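Local coordinates for fucolectin-related protein (Streptococcus pneumoniae, PDB 2WMF) that probably hydrolyses glycosidic bonds in host blood-group antigen carbohydrates, as the catalytic module of a family 98 glycoside hydrolase, at residues K103-A108 with Q138-L143; Y252-E257 with R485-A490; R370-P375 with S412-L417. One frame throughout, in Å; residues are numbered along the deposited sequence.

Contact 1 (K103-A108 with Q138-L143)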
loop_
_atom_site.group_PDB
_atom_site.type_symbol
_atom_site.label_atom_id
_atom_site.label_comp_id
_atom_site.label_asym_id
_atom_site.label_seq_id
_atom_site.Cartn_x
_atom_site.Cartn_y
_atom_site.Cartn_z
ATOM N N LYS A 103 11.318 18.434 20.476
ATOM C CA LYS A 103 10.415 17.889 21.506
ATOM C C LYS A 103 10.077 16.429 21.236
ATOM O O LYS A 103 10.165 15.588 22.105
ATOM C CB LYS A 103 9.120 18.731 21.609
ATOM C CG LYS A 103 8.083 18.210 22.610
ATOM C CD LYS A 103 6.735 18.894 22.368
ATOM C CE LYS A 103 5.606 18.245 23.145
ATOM N NZ LYS A 103 5.499 18.791 24.526
ATOM N N MET A 104 9.658 16.132 20.004
ATOM C CA MET A 104 9.250 14.785 19.659
ATOM C C MET A 104 10.432 13.800 19.618
ATOM O O MET A 104 10.305 12.641 20.018
ATOM C CB MET A 104 8.461 14.792 18.339
ATOM C CG MET A 104 7.168 15.579 18.452
ATOM S SD MET A 104 6.068 15.122 19.816
ATOM C CE MET A 104 5.848 13.356 19.663
ATOM N N LEU A 105 11.577 14.283 19.151
ATOM C CA LEU A 105 12.817 13.490 19.159
ATOM C C LEU A 105 13.246 13.128 20.585
ATOM O O LEU A 105 13.577 11.976 20.869
ATOM C CB LEU A 105 13.935 14.218 18.439
ATOM C CG LEU A 105 13.842 14.191 16.876
ATOM C CD1 LEU A 105 14.738 15.256 16.264
ATOM C CD2 LEU A 105 14.192 12.783 16.325
ATOM N N GLU A 106 13.184 14.105 21.470
ATOM C CA GLU A 106 13.502 13.862 22.881
ATOM C C GLU A 106 12.615 12.772 23.495
ATOM O O GLU A 106 13.095 11.852 24.169
ATOM C CB GLU A 106 13.377 15.166 23.681
ATOM C CG GLU A 106 14.543 16.126 23.457
ATOM C CD GLU A 106 15.831 15.676 24.155
ATOM O OE1 GLU A 106 15.755 15.304 25.336
ATOM O OE2 GLU A 106 16.894 15.668 23.519
ATOM N N GLU A 107 11.317 12.880 23.234
ATOM C CA GLU A 107 10.367 11.919 23.767
ATOM C C GLU A 107 10.622 10.534 23.160
ATOM O O GLU A 107 10.660 9.532 23.882
ATOM C CB GLU A 107 8.964 12.443 23.501
ATOM C CG GLU A 107 7.895 11.771 24.203
ATOM C CD GLU A 107 6.545 12.395 23.842
ATOM O OE1 GLU A 107 6.500 13.583 23.417
ATOM O OE2 GLU A 107 5.531 11.688 23.989
ATOM N N ALA A 108 10.788 10.463 21.832
ATOM C CA ALA A 108 11.069 9.175 21.175
ATOM C C ALA A 108 12.369 8.542 21.681
ATOM O O ALA A 108 12.459 7.295 21.871
ATOM C CB ALA A 108 11.110 9.319 19.630
ATOM N N GLN A 138 23.141 13.038 14.377
ATOM C CA GLN A 138 24.264 12.842 15.300
ATOM C C GLN A 138 23.750 12.607 16.714
ATOM O O GLN A 138 24.294 11.793 17.466
ATOM C CB GLN A 138 25.175 14.064 15.301
ATOM C CG GLN A 138 25.941 14.273 14.049
ATOM C CD GLN A 138 26.779 15.544 14.143
ATOM O OE1 GLN A 138 27.606 15.662 15.068
ATOM N NE2 GLN A 138 26.558 16.518 13.226
ATOM N N LYS A 139 22.731 13.351 17.097
ATOM C CA LYS A 139 22.254 13.348 18.462
ATOM C C LYS A 139 21.301 12.209 18.815
ATOM O O LYS A 139 21.273 11.754 19.963
ATOM C CB LYS A 139 21.600 14.681 18.744
ATOM C CG LYS A 139 21.112 14.791 20.183
ATOM C CD LYS A 139 21.007 16.214 20.665
ATOM C CE LYS A 139 20.625 16.211 22.150
ATOM N NZ LYS A 139 20.486 17.606 22.652
ATOM N N TYR A 140 20.469 11.787 17.845
ATOM C CA TYR A 140 19.358 10.891 18.119
ATOM C C TYR A 140 19.485 9.569 17.344
ATOM O O TYR A 140 19.239 9.525 16.123
ATOM C CB TYR A 140 18.038 11.581 17.744
ATOM C CG TYR A 140 17.736 12.811 18.575
ATOM C CD1 TYR A 140 17.390 12.678 19.934
ATOM C CD2 TYR A 140 17.889 14.099 18.054
ATOM C CE1 TYR A 140 17.135 13.776 20.713
ATOM C CE2 TYR A 140 17.635 15.234 18.850
ATOM C CZ TYR A 140 17.271 15.042 20.190
ATOM O OH TYR A 140 17.016 16.126 20.980
ATOM N N SER A 141 19.806 8.492 18.059
ATOM C CA SER A 141 19.860 7.165 17.450
ATOM C C SER A 141 18.462 6.696 16.964
ATOM O O SER A 141 18.371 5.864 16.068
ATOM C CB SER A 141 20.464 6.122 18.422
ATOM O OG SER A 141 19.661 5.924 19.552
ATOM N N VAL A 142 17.404 7.206 17.595
ATOM C CA VAL A 142 16.017 6.834 17.171
ATOM C C VAL A 142 15.603 7.482 15.840
ATOM O O VAL A 142 14.608 7.066 15.258
ATOM C CB VAL A 142 14.928 7.149 18.232
ATOM C CG1 VAL A 142 15.141 6.320 19.515
ATOM C CG2 VAL A 142 14.839 8.614 18.517
ATOM N N LEU A 143 16.332 8.488 15.377
ATOM C CA LEU A 143 15.975 9.162 14.125
ATOM C C LEU A 143 16.434 8.280 12.960
ATOM O O LEU A 143 17.604 8.206 12.664
ATOM C CB LEU A 143 16.575 10.559 14.045
ATOM C CG LEU A 143 16.256 11.348 12.764
ATOM C CD1 LEU A 143 14.708 11.407 12.519
ATOM C CD2 LEU A 143 16.907 12.759 12.715
#
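Leu-105 and Tyr-140 face each other where the helix 95-111 runs past the end of the next helix, 130-139, their CA atoms 7.1 Å apart. Both helices belong to the outer layer of an eight-stranded parallel (beta/alpha) barrel. Tyr-140 is the first residue to leave helical geometry, and a type I turn from Tyr-140 to Leu-143 then swings the chain into the barrel strand 143-149. A backbone bond from Leu-143 N to Tyr-140 O closes that turn, and Arg-30 NH1 donates to the carbonyl oxygens of Tyr-140 and Leu-143.

Leu-105 CB sits almost exactly on the normal of the Tyr-140 ring, 3.7 Å from the centroid, a CH-pi contact over the middle of one face; the aliphatic CG of Lys-139 covers the opposite face. With its CG anti to the carbonyl carbon (chi1 -76°), Leu-105 sends CD1 along the CD2/CE2 side of the ring, while CD2 meets Leu-143 CB at 4.0 Å. One turn further along the helix, Ala-108 CB rests against Val-142 CG2.

At the outer rim the contact becomes polar. Glu-106 starts away from the turn but bends at chi2 (-74°), which brings its carboxylate back to the ring edge, the two planes 75° apart. Lys-139 NZ stays 4.2 Å from Glu-106 OE2, too far for a direct ion pair, though the opposite charge would probably favour the charged carboxylate. Tyr-140 OH donates to the anti lone pair of Glu-106 OE2 over 2.6 Å.

Contact 2 (Y252-E257 with R485-A490)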
loop_
_atom_site.group_PDB
_atom_site.type_symbol
_atom_site.label_atom_id
_atom_site.label_comp_id
_atom_site.label_asym_id
_atom_site.label_seq_id
_atom_site.Cartn_x
_atom_site.Cartn_y
_atom_site.Cartn_z
ATOM N N TYR A 252 -17.517 9.161 -2.795
ATOM C CA TYR A 252 -18.145 8.011 -2.227
ATOM C C TYR A 252 -18.467 8.235 -0.757
ATOM O O TYR A 252 -17.828 9.036 -0.095
ATOM C CB TYR A 252 -17.244 6.783 -2.407
ATOM C CG TYR A 252 -16.984 6.321 -3.813
ATOM C CD1 TYR A 252 -17.779 6.722 -4.876
ATOM C CD2 TYR A 252 -15.986 5.390 -4.075
ATOM C CE1 TYR A 252 -17.548 6.249 -6.151
ATOM C CE2 TYR A 252 -15.756 4.908 -5.340
ATOM C CZ TYR A 252 -16.552 5.351 -6.373
ATOM O OH TYR A 252 -16.352 4.886 -7.632
ATOM N N THR A 253 -19.441 7.484 -0.255
ATOM C CA THR A 253 -19.953 7.613 1.117
ATOM C C THR A 253 -20.054 6.231 1.785
ATOM O O THR A 253 -19.082 5.475 1.772
ATOM C CB THR A 253 -21.242 8.456 1.133
ATOM O OG1 THR A 253 -22.201 7.879 0.240
ATOM C CG2 THR A 253 -20.905 9.879 0.730
ATOM N N ASN A 254 -21.219 5.837 2.293
ATOM C CA ASN A 254 -21.379 4.476 2.817
ATOM C C ASN A 254 -21.120 3.447 1.724
ATOM O O ASN A 254 -21.347 3.714 0.530
ATOM C CB ASN A 254 -22.784 4.314 3.393
ATOM C CG ASN A 254 -22.914 3.132 4.330
ATOM O OD1 ASN A 254 -21.933 2.446 4.631
ATOM N ND2 ASN A 254 -24.137 2.879 4.782
ATOM N N THR A 255 -20.685 2.248 2.085
ATOM C CA THR A 255 -20.349 1.254 1.064
ATOM C C THR A 255 -21.541 1.041 0.101
ATOM O O THR A 255 -22.667 0.768 0.542
ATOM C CB THR A 255 -19.959 -0.100 1.705
ATOM O OG1 THR A 255 -19.264 0.166 2.920
ATOM C CG2 THR A 255 -19.080 -0.932 0.751
ATOM N N PHE A 256 -21.224 1.134 -1.201
ATOM C CA PHE A 256 -22.163 0.959 -2.315
ATOM C C PHE A 256 -23.210 2.080 -2.516
ATOM O O PHE A 256 -24.011 2.034 -3.458
ATOM C CB PHE A 256 -22.878 -0.378 -2.237
ATOM C CG PHE A 256 -21.965 -1.562 -1.940
ATOM C CD1 PHE A 256 -20.890 -1.818 -2.790
ATOM C CD2 PHE A 256 -22.231 -2.434 -0.902
ATOM C CE1 PHE A 256 -20.042 -2.868 -2.548
ATOM C CE2 PHE A 256 -21.404 -3.530 -0.679
ATOM C CZ PHE A 256 -20.306 -3.754 -1.512
ATOM N N GLU A 257 -23.199 3.065 -1.646
ATOM C CA GLU A 257 -24.228 4.123 -1.629
ATOM C C GLU A 257 -23.969 5.164 -2.705
ATOM O O GLU A 257 -22.826 5.540 -2.995
ATOM C CB GLU A 257 -24.265 4.770 -0.244
ATOM C CG GLU A 257 -25.263 5.908 -0.044
ATOM C CD GLU A 257 -25.156 6.453 1.365
ATOM O OE1 GLU A 257 -24.075 6.975 1.770
ATOM O OE2 GLU A 257 -26.169 6.361 2.067
ATOM N N ARG A 485 -14.992 -6.104 6.672
ATOM C CA ARG A 485 -15.552 -4.818 6.319
ATOM C C ARG A 485 -16.625 -4.521 7.347
ATOM O O ARG A 485 -17.626 -5.226 7.391
ATOM C CB ARG A 485 -16.155 -4.817 4.905
ATOM C CG ARG A 485 -16.688 -3.430 4.492
ATOM C CD ARG A 485 -17.390 -3.431 3.159
ATOM N NE ARG A 485 -18.722 -4.015 3.273
ATOM C CZ ARG A 485 -19.227 -4.941 2.477
ATOM N NH1 ARG A 485 -18.555 -5.376 1.411
ATOM N NH2 ARG A 485 -20.453 -5.425 2.734
ATOM N N THR A 486 -16.433 -3.463 8.118
ATOM C CA THR A 486 -17.451 -3.044 9.097
ATOM C C THR A 486 -18.568 -2.283 8.362
ATOM O O THR A 486 -18.308 -1.629 7.345
ATOM C CB THR A 486 -16.843 -2.163 10.209
ATOM O OG1 THR A 486 -16.347 -0.926 9.633
ATOM C CG2 THR A 486 -15.773 -2.912 10.972
ATOM N N ASP A 487 -19.789 -2.331 8.901
ATOM C CA ASP A 487 -20.898 -1.536 8.390
ATOM C C ASP A 487 -20.710 -0.068 8.825
ATOM O O ASP A 487 -20.608 0.233 10.028
ATOM C CB ASP A 487 -22.209 -2.100 8.952
ATOM C CG ASP A 487 -23.433 -1.347 8.498
ATOM O OD1 ASP A 487 -23.321 -0.555 7.534
ATOM O OD2 ASP A 487 -24.504 -1.589 9.106
ATOM N N LYS A 488 -20.641 0.839 7.839
ATOM C CA LYS A 488 -20.399 2.258 8.098
ATOM C C LYS A 488 -21.707 3.042 8.255
ATOM O O LYS A 488 -21.687 4.271 8.365
ATOM C CB LYS A 488 -19.601 2.886 6.949
ATOM C CG LYS A 488 -18.272 2.127 6.527
ATOM C CD LYS A 488 -17.343 1.995 7.718
ATOM C CE LYS A 488 -16.015 1.339 7.364
ATOM N NZ LYS A 488 -16.122 -0.002 6.720
ATOM N N THR A 489 -22.841 2.339 8.218
ATOM C CA THR A 489 -24.155 2.999 8.278
ATOM C C THR A 489 -24.323 3.877 9.537
ATOM O O THR A 489 -24.786 5.029 9.426
ATOM C CB THR A 489 -25.322 1.930 8.204
ATOM O OG1 THR A 489 -25.201 1.153 6.999
ATOM C CG2 THR A 489 -26.671 2.629 8.245
ATOM N N ALA A 490 -23.944 3.376 10.717
ATOM C CA ALA A 490 -24.118 4.178 11.939
ATOM C C ALA A 490 -23.394 5.537 11.842
ATOM O O ALA A 490 -23.941 6.588 12.189
ATOM C CB ALA A 490 -23.673 3.419 13.168
HETATM O O HOH W 1 -20.929 -0.108 5.042
HETATM O O HOH W 2 -16.580 0.379 3.921
#
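Asn-254 meets the start of the helix 489-493 here, joining a loop that follows helix 245-249 of the catalytic barrel to the C-terminal part of the chain. Just before it, Thr-253 OG1 donates to Glu-257 OE1, which also takes the N-H of Asn-254 and so braces the type II turn from Asn-254 to Glu-257.

The Asn-254 side chain, CG anti to the backbone N (chi1 -162°), reaches over to the helix start. Its ND2 donates to Thr-489 OG1 at 3.0 Å, with the acceptor close to the amide plane, and its OD1 lies 3.3 Å from Lys-488 CB. Thr-489 OG1 in turn donates to Asp-487 OD1, the carboxylate oxygen that caps the helix by accepting from Thr-489 N.

Thr-255 OG1 bonds two waters: one also donates to Asn-254 OD1 and accepts from Lys-488 N, the other accepts from Lys-488 NZ. Its CG2 packs on Arg-485 CD at 3.9 Å.

Phe-256 follows with its CE2 over one face of the Arg-485 guanidinium, near the rim, the planes 80° apart. Arg-485 NH1 finds its polar partner in His-465, and Lys-488 NZ forms a salt bridge with Glu-272.

The direct asparagine-threonine bond and the two waters thus make a largely polar, partly hydrated interface, in which the hydroxyl of Thr-489 links the barrel loop to the helix cap.

Contact 3 (R370-P375 with S412-L417)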
loop_
_atom_site.group_PDB
_atom_site.type_symbol
_atom_site.label_atom_id
_atom_site.label_comp_id
_atom_site.label_asym_id
_atom_site.label_seq_id
_atom_site.Cartn_x
_atom_site.Cartn_y
_atom_site.Cartn_z
ATOM N N ARG A 370 -2.482 -11.366 -14.767
ATOM C CA ARG A 370 -1.776 -12.070 -15.836
ATOM C C ARG A 370 -0.393 -11.490 -16.164
ATOM O O ARG A 370 0.515 -12.224 -16.569
ATOM C CB ARG A 370 -2.650 -12.091 -17.105
ATOM C CG ARG A 370 -2.042 -12.837 -18.285
ATOM C CD ARG A 370 -3.101 -12.964 -19.361
ATOM N NE ARG A 370 -2.589 -13.562 -20.580
ATOM C CZ ARG A 370 -3.351 -13.922 -21.604
ATOM N NH1 ARG A 370 -4.663 -13.696 -21.557
ATOM N NH2 ARG A 370 -2.814 -14.449 -22.688
ATOM N N TYR A 371 -0.256 -10.170 -16.069
ATOM C CA TYR A 371 0.955 -9.463 -16.510
ATOM C C TYR A 371 1.734 -8.910 -15.302
ATOM O O TYR A 371 2.725 -8.222 -15.484
ATOM C CB TYR A 371 0.576 -8.295 -17.451
ATOM C CG TYR A 371 -0.527 -8.644 -18.438
ATOM C CD1 TYR A 371 -0.239 -9.259 -19.659
ATOM C CD2 TYR A 371 -1.866 -8.405 -18.127
ATOM C CE1 TYR A 371 -1.250 -9.636 -20.547
ATOM C CE2 TYR A 371 -2.899 -8.784 -19.021
ATOM C CZ TYR A 371 -2.584 -9.381 -20.211
ATOM O OH TYR A 371 -3.633 -9.696 -21.058
ATOM N N HIS A 372 1.276 -9.207 -14.087
ATOM C CA HIS A 372 1.796 -8.576 -12.883
ATOM C C HIS A 372 1.650 -7.057 -13.038
ATOM O O HIS A 372 0.822 -6.614 -13.815
ATOM C CB HIS A 372 3.266 -8.985 -12.652
ATOM C CG HIS A 372 3.502 -10.454 -12.817
ATOM N ND1 HIS A 372 3.130 -11.365 -11.854
ATOM C CD2 HIS A 372 4.038 -11.169 -13.839
ATOM C CE1 HIS A 372 3.393 -12.590 -12.290
ATOM N NE2 HIS A 372 3.967 -12.503 -13.481
ATOM N N ILE A 373 2.442 -6.288 -12.313
ATOM C CA ILE A 373 2.680 -4.866 -12.675
ATOM C C ILE A 373 3.700 -4.869 -13.840
ATOM O O ILE A 373 4.824 -5.404 -13.708
ATOM C CB ILE A 373 3.244 -4.045 -11.499
ATOM C CG1 ILE A 373 2.148 -3.814 -10.444
ATOM C CG2 ILE A 373 3.807 -2.717 -11.979
ATOM C CD1 ILE A 373 2.697 -3.387 -9.063
ATOM N N LEU A 374 3.312 -4.330 -14.992
ATOM C CA LEU A 374 4.232 -4.206 -16.137
ATOM C C LEU A 374 5.213 -3.036 -15.837
ATOM O O LEU A 374 4.779 -1.907 -15.606
ATOM C CB LEU A 374 3.451 -3.932 -17.417
ATOM C CG LEU A 374 2.887 -5.125 -18.156
ATOM C CD1 LEU A 374 1.892 -4.696 -19.244
ATOM C CD2 LEU A 374 4.073 -5.912 -18.804
ATOM N N PRO A 375 6.520 -3.307 -15.718
ATOM C CA PRO A 375 7.448 -2.203 -15.425
ATOM C C PRO A 375 7.517 -1.150 -16.534
ATOM O O PRO A 375 7.536 -1.492 -17.749
ATOM C CB PRO A 375 8.808 -2.923 -15.284
ATOM C CG PRO A 375 8.466 -4.355 -14.982
ATOM C CD PRO A 375 7.239 -4.594 -15.822
ATOM N N SER A 412 0.749 -12.934 -26.157
ATOM C CA SER A 412 1.674 -13.903 -26.752
ATOM C C SER A 412 2.919 -14.150 -25.875
ATOM O O SER A 412 3.634 -15.132 -26.074
ATOM C CB SER A 412 2.086 -13.496 -28.178
ATOM O OG SER A 412 3.081 -12.500 -28.208
ATOM N N LEU A 413 3.161 -13.228 -24.944
ATOM C CA LEU A 413 4.275 -13.296 -24.016
ATOM C C LEU A 413 3.912 -13.778 -22.610
ATOM O O LEU A 413 4.709 -14.454 -21.965
ATOM C CB LEU A 413 4.989 -11.932 -23.925
ATOM C CG LEU A 413 5.481 -11.270 -25.193
ATOM C CD1 LEU A 413 6.087 -9.913 -24.841
ATOM C CD2 LEU A 413 6.514 -12.161 -25.895
ATOM N N TYR A 414 2.729 -13.386 -22.130
ATOM C CA TYR A 414 2.250 -13.750 -20.819
ATOM C C TYR A 414 1.068 -14.695 -21.027
ATOM O O TYR A 414 -0.004 -14.258 -21.401
ATOM C CB TYR A 414 1.754 -12.500 -20.080
ATOM C CG TYR A 414 2.839 -11.556 -19.639
ATOM C CD1 TYR A 414 3.427 -11.686 -18.381
ATOM C CD2 TYR A 414 3.256 -10.504 -20.448
ATOM C CE1 TYR A 414 4.413 -10.795 -17.948
ATOM C CE2 TYR A 414 4.257 -9.619 -20.010
ATOM C CZ TYR A 414 4.823 -9.775 -18.751
ATOM O OH TYR A 414 5.849 -8.912 -18.344
ATOM N N PRO A 415 1.254 -15.991 -20.784
ATOM C CA PRO A 415 0.122 -16.905 -20.953
ATOM C C PRO A 415 -1.027 -16.658 -19.991
ATOM O O PRO A 415 -0.835 -16.140 -18.877
ATOM C CB PRO A 415 0.724 -18.268 -20.665
ATOM C CG PRO A 415 1.973 -18.021 -20.024
ATOM C CD PRO A 415 2.485 -16.695 -20.416
ATOM N N LYS A 416 -2.215 -17.033 -20.435
ATOM C CA LYS A 416 -3.410 -16.935 -19.588
ATOM C C LYS A 416 -3.351 -18.074 -18.568
ATOM O O LYS A 416 -3.153 -19.250 -18.947
ATOM C CB LYS A 416 -4.695 -17.007 -20.441
ATOM C CG LYS A 416 -5.960 -16.625 -19.658
ATOM C CD LYS A 416 -7.191 -16.738 -20.538
ATOM C CE LYS A 416 -8.433 -16.523 -19.750
ATOM N NZ LYS A 416 -9.667 -16.435 -20.593
ATOM N N LEU A 417 -3.481 -17.714 -17.291
ATOM C CA LEU A 417 -3.281 -18.669 -16.204
ATOM C C LEU A 417 -4.521 -19.083 -15.426
ATOM O O LEU A 417 -4.457 -20.019 -14.634
ATOM C CB LEU A 417 -2.246 -18.146 -15.196
ATOM C CG LEU A 417 -0.892 -17.735 -15.765
ATOM C CD1 LEU A 417 0.103 -17.284 -14.682
ATOM C CD2 LEU A 417 -0.285 -18.890 -16.636
HETATM O O HOH W 3 1.106 -14.850 -17.299
HETATM O O HOH W 4 5.445 -8.338 -15.815
#
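Arg-370 holds Tyr-414 O because its chain runs out straight: CG is anti to the backbone N (chi1 -178°) and the torsions that follow stay extended, carrying the guanidinium across to the other segment. Tyr-414, with CG beside its own backbone N (chi1 -71°), lays its ring against the backbone of Tyr-371.

The arginine grips side-on. NE donates to Tyr-414 O at 2.8 Å and NH2 to the same oxygen at 3.1 Å. The acceptor lies in the guanidinium plane for both, but only the NH2 bond lies in the carbonyl plane; NE is tilted from it. Lys-416 N lies over one guanidinium face, toward its rim, without a hydrogen bond, while NH1 touches the Lys-416 methylene CB at 3.5 Å. A water donates to both Arg-370 O and Pro-415 O, adding a bridge beside the grip.

The Tyr-414 ring carries the apolar half. Tyr-371 CA stands over its face in a CH-pi contact, and the Tyr-371 ring turns its edge to that ring in an offset edge-to-face pair, centroids 5.6 Å apart and planes at 72°. Tyr-371 OH is held by Asn-411. Leu-374 CD2 reaches the phenol end, 3.9 Å from Tyr-414 CE2, and the edge of the His-372 ring, at CD2, comes near Tyr-414 CE1.

The hydroxyl of the buried Tyr-414 has three polar partners: Lys-336 N and Ala-337 N donate to it, and a water 2.6 Å from Tyr-414 OH donates to Tyr-371 O.

This is loop-to-loop packing in the C-terminal family region: an aromatic residue in the segment 412-417 is buried under the loop leading to strand 376-377, and a two-nitrogen arginine grip fixes its carbonyl as the chain heads for the beta-sheet strand 419-420.

From the N terminus, contact 1 comes first and closes a short loop: the chain comes round through strand 115-121 so that helix 95-111 packs against the turn that leads from helix 130-139 into strand 143-149. It is complete before either of the others opens. Contact 2 opens in the barrel loop after helix 245-249 and closes 228 residues later at helix 489-493, tying the barrel to the C-terminal region. Contact 3 is nested inside that long loop, joining residues 370-375 to residues 412-417 ahead of the antiparallel sheets. No two of them touch; contacts 1 and 3 lie on opposite sides of the chain's centre, their centres about 46 Å apart.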